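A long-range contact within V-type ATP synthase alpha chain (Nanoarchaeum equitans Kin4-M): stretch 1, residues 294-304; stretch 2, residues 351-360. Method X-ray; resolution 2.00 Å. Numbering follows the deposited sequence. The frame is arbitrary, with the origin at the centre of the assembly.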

# COMPACT_ATOMS: atom_id res chain seq x y z
N ARG A 294 21.81 15.74 15.45
CA ARG A 294 20.73 16.47 14.78
C ARG A 294 19.68 16.90 15.79
O ARG A 294 19.16 18.01 15.73
CB ARG A 294 20.06 15.60 13.71
CG ARG A 294 20.94 15.26 12.53
CD ARG A 294 20.17 14.44 11.51
NE ARG A 294 21.05 13.84 10.52
CZ ARG A 294 20.66 12.94 9.62
NH1 ARG A 294 19.40 12.54 9.58
NH2 ARG A 294 21.54 12.45 8.76
N GLU A 295 19.35 16.00 16.71
CA GLU A 295 18.39 16.32 17.77
C GLU A 295 18.96 17.43 18.64
O GLU A 295 18.26 18.38 18.99
CB GLU A 295 18.07 15.09 18.62
CG GLU A 295 17.21 15.42 19.83
CD GLU A 295 16.54 14.21 20.44
OE1 GLU A 295 17.23 13.40 21.09
OE2 GLU A 295 15.31 14.08 20.27
N ALA A 296 20.24 17.32 18.97
CA ALA A 296 20.91 18.32 19.78
C ALA A 296 20.87 19.70 19.12
O ALA A 296 20.60 20.70 19.78
CB ALA A 296 22.34 17.91 20.06
N SER A 297 21.11 19.74 17.82
CA SER A 297 21.14 21.00 17.08
C SER A 297 19.79 21.73 17.11
O SER A 297 19.75 22.96 17.13
CB SER A 297 21.56 20.76 15.63
OG SER A 297 20.54 20.10 14.91
N ILE A 298 18.70 20.97 17.11
CA ILE A 298 17.35 21.54 17.17
C ILE A 298 17.06 22.20 18.52
O ILE A 298 16.60 23.34 18.58
CB ILE A 298 16.29 20.45 16.89
CG1 ILE A 298 16.32 20.02 15.42
CG2 ILE A 298 14.91 20.94 17.27
CD1 ILE A 298 15.90 21.12 14.45
N TYR A 299 17.33 21.48 19.60
CA TYR A 299 17.13 22.01 20.94
C TYR A 299 18.10 23.15 21.24
O TYR A 299 17.75 24.11 21.94
CB TYR A 299 17.27 20.90 21.99
CG TYR A 299 16.13 19.91 21.98
CD1 TYR A 299 16.11 18.86 21.07
CD2 TYR A 299 15.07 20.02 22.87
CE1 TYR A 299 15.08 17.95 21.05
CE2 TYR A 299 14.03 19.11 22.86
CZ TYR A 299 14.04 18.08 21.94
OH TYR A 299 13.01 17.17 21.92
N LEU A 300 19.31 23.04 20.70
CA LEU A 300 20.34 24.06 20.89
C LEU A 300 19.92 25.39 20.29
O LEU A 300 20.01 26.43 20.94
CB LEU A 300 21.64 23.60 20.23
CG LEU A 300 22.86 24.49 20.50
CD1 LEU A 300 23.58 23.98 21.73
CD2 LEU A 300 23.80 24.55 19.30
N GLY A 301 19.47 25.35 19.04
CA GLY A 301 19.06 26.56 18.34
C GLY A 301 17.84 27.20 18.95
O GLY A 301 17.72 28.43 18.98
N ALA A 302 16.92 26.37 19.43
CA ALA A 302 15.73 26.87 20.10
C ALA A 302 16.10 27.57 21.40
O ALA A 302 15.57 28.64 21.72
CB ALA A 302 14.77 25.73 20.38
N THR A 303 17.01 26.97 22.16
CA THR A 303 17.46 27.53 23.44
C THR A 303 18.15 28.88 23.26
O THR A 303 17.88 29.83 24.00
CB THR A 303 18.42 26.57 24.16
OG1 THR A 303 17.73 25.34 24.45
CG2 THR A 303 18.91 27.18 25.46
N ILE A 304 19.03 28.97 22.27
CA ILE A 304 19.70 30.23 21.94
C ILE A 304 18.67 31.27 21.49
O ILE A 304 18.79 32.45 21.83
CB ILE A 304 20.78 30.01 20.85
CG1 ILE A 304 21.90 29.11 21.39
CG2 ILE A 304 21.34 31.34 20.38
CD1 ILE A 304 22.94 28.74 20.34
N ARG A 351 4.72 14.44 19.84
CA ARG A 351 5.10 15.04 21.12
C ARG A 351 6.49 15.66 21.04
O ARG A 351 6.73 16.75 21.58
CB ARG A 351 5.05 13.98 22.23
CG ARG A 351 5.23 14.52 23.64
CD ARG A 351 5.28 13.39 24.66
NE ARG A 351 6.52 12.62 24.55
CZ ARG A 351 6.64 11.35 24.92
NH1 ARG A 351 5.60 10.70 25.42
NH2 ARG A 351 7.81 10.73 24.79
N LYS A 352 7.40 14.98 20.36
CA LYS A 352 8.77 15.46 20.19
C LYS A 352 8.81 16.72 19.34
O LYS A 352 9.50 17.68 19.68
CB LYS A 352 9.66 14.38 19.57
CG LYS A 352 10.01 13.23 20.52
CD LYS A 352 10.95 13.70 21.62
CE LYS A 352 11.38 12.55 22.52
NZ LYS A 352 12.44 12.96 23.49
N LEU A 353 8.08 16.71 18.23
CA LEU A 353 7.97 17.89 17.37
C LEU A 353 7.40 19.07 18.14
O LEU A 353 7.83 20.21 17.96
CB LEU A 353 7.09 17.58 16.15
CG LEU A 353 7.69 16.66 15.09
CD1 LEU A 353 6.66 16.31 14.03
CD2 LEU A 353 8.90 17.31 14.44
N ALA A 354 6.44 18.79 19.02
CA ALA A 354 5.82 19.82 19.83
C ALA A 354 6.81 20.48 20.78
O ALA A 354 6.72 21.67 21.04
CB ALA A 354 4.65 19.25 20.60
N GLU A 355 7.76 19.70 21.30
CA GLU A 355 8.79 20.24 22.18
C GLU A 355 9.62 21.32 21.50
O GLU A 355 10.20 22.19 22.15
CB GLU A 355 9.71 19.12 22.70
CG GLU A 355 9.05 18.18 23.71
CD GLU A 355 9.97 17.06 24.16
OE1 GLU A 355 11.18 17.11 23.83
OE2 GLU A 355 9.49 16.13 24.84
N PHE A 356 9.67 21.28 20.17
CA PHE A 356 10.35 22.30 19.38
C PHE A 356 9.44 23.49 19.11
O PHE A 356 9.72 24.61 19.54
CB PHE A 356 10.86 21.69 18.07
CG PHE A 356 11.54 22.67 17.16
CD1 PHE A 356 12.58 23.46 17.62
CD2 PHE A 356 11.15 22.78 15.83
CE1 PHE A 356 13.22 24.35 16.78
CE2 PHE A 356 11.78 23.67 14.98
CZ PHE A 356 12.82 24.46 15.46
N TYR A 357 8.34 23.25 18.41
CA TYR A 357 7.46 24.33 17.95
C TYR A 357 6.75 25.10 19.07
O TYR A 357 6.43 26.28 18.91
CB TYR A 357 6.44 23.81 16.93
CG TYR A 357 7.06 23.44 15.61
CD1 TYR A 357 7.48 24.42 14.72
CD2 TYR A 357 7.23 22.11 15.24
CE1 TYR A 357 8.04 24.09 13.51
CE2 TYR A 357 7.79 21.78 14.03
CZ TYR A 357 8.19 22.77 13.16
OH TYR A 357 8.75 22.44 11.95
N GLU A 358 6.50 24.45 20.20
CA GLU A 358 5.83 25.12 21.32
C GLU A 358 6.72 26.15 22.00
O GLU A 358 6.27 26.88 22.88
CB GLU A 358 5.31 24.10 22.32
N ARG A 359 7.99 26.19 21.60
CA ARG A 359 8.92 27.18 22.13
C ARG A 359 8.77 28.53 21.43
O ARG A 359 9.24 29.55 21.93
CB ARG A 359 10.37 26.70 21.98
CG ARG A 359 10.75 25.50 22.82
CD ARG A 359 12.23 25.54 23.13
NE ARG A 359 12.75 24.29 23.67
CZ ARG A 359 13.92 24.17 24.29
NH1 ARG A 359 14.68 25.24 24.46
NH2 ARG A 359 14.31 22.99 24.75
N SER A 360 8.11 28.53 20.28
CA SER A 360 7.87 29.77 19.55
C SER A 360 6.85 30.59 20.32
O SER A 360 6.19 30.09 21.23
CB SER A 360 7.35 29.48 18.15
OG SER A 360 6.04 28.95 18.19

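How do the two backbones lie against each other? Stretch 1 is helical throughout, and most of stretch 2 is helical too, before a type I turn from Tyr 357 to Ser 360. The helix axes run in broadly the same direction, 30° apart, and come no closer than 10.4 Å, so side chains must fill the space between them. The backbones draw together along the chain: the CA atoms of Glu 295 and Lys 352 are 10.0 Å apart, whereas those of Tyr 299 and Phe 356 are 7.0 Å apart.

What happens at the wider end, where stretch 1 begins? Glu 295 faces Lys 352 with opposite charge, but Glu 295 OE2 stays 4.5 Å from Lys 352 NZ, too far for a salt bridge; both carboxylate oxygens of Glu 295 find hydrogen bonds elsewhere in the structure. One turn on, the contact becomes apolar. The CA-to-CB bond of Ile 298 points toward stretch 2, and its CG2 sits over one face of the Phe 356 ring, 3.9 Å from CG2 to the ring centroid and 3.4 Å from CG2 to Phe 356 CD1. This is a CH-pi contact, in which a methyl group rests against the pi electrons of the ring.

How does Tyr 299 reach across when its CA-to-CB bond points sideways? The length of the side chain makes up for that start and carries the hydroxyl to Glu 355, where Tyr 299 OH donates a short hydrogen bond of 2.6 Å to Glu 355 OE1. A phenol is a good donor and a carboxylate a strong acceptor, so the pairing suits both groups. Tyr 299 OH also lies 4.0 Å from Lys 352 CD, against the aliphatic part of the lysine. Arg 359 also approaches the edge of the tyrosine ring, with its NH2 3.6 Å from Tyr 299 CD2.

What holds the last turn of stretch 1 to the end of stretch 2? Ala 302 directs its small side chain toward stretch 2, where CB lies 3.7 Å from Arg 359 CD and 4.2 Å from Phe 356 CE1, at the edge of that ring. Arg 359 extends past this methyl to Thr 303, and its NH1 donates a 3.1 Å hydrogen bond to Thr 303 OG1, which lies near the guanidinium plane. The threonine hydroxyl serves twice, because Thr 303 OG1 also donates to the backbone Tyr 299 O at 2.8 Å.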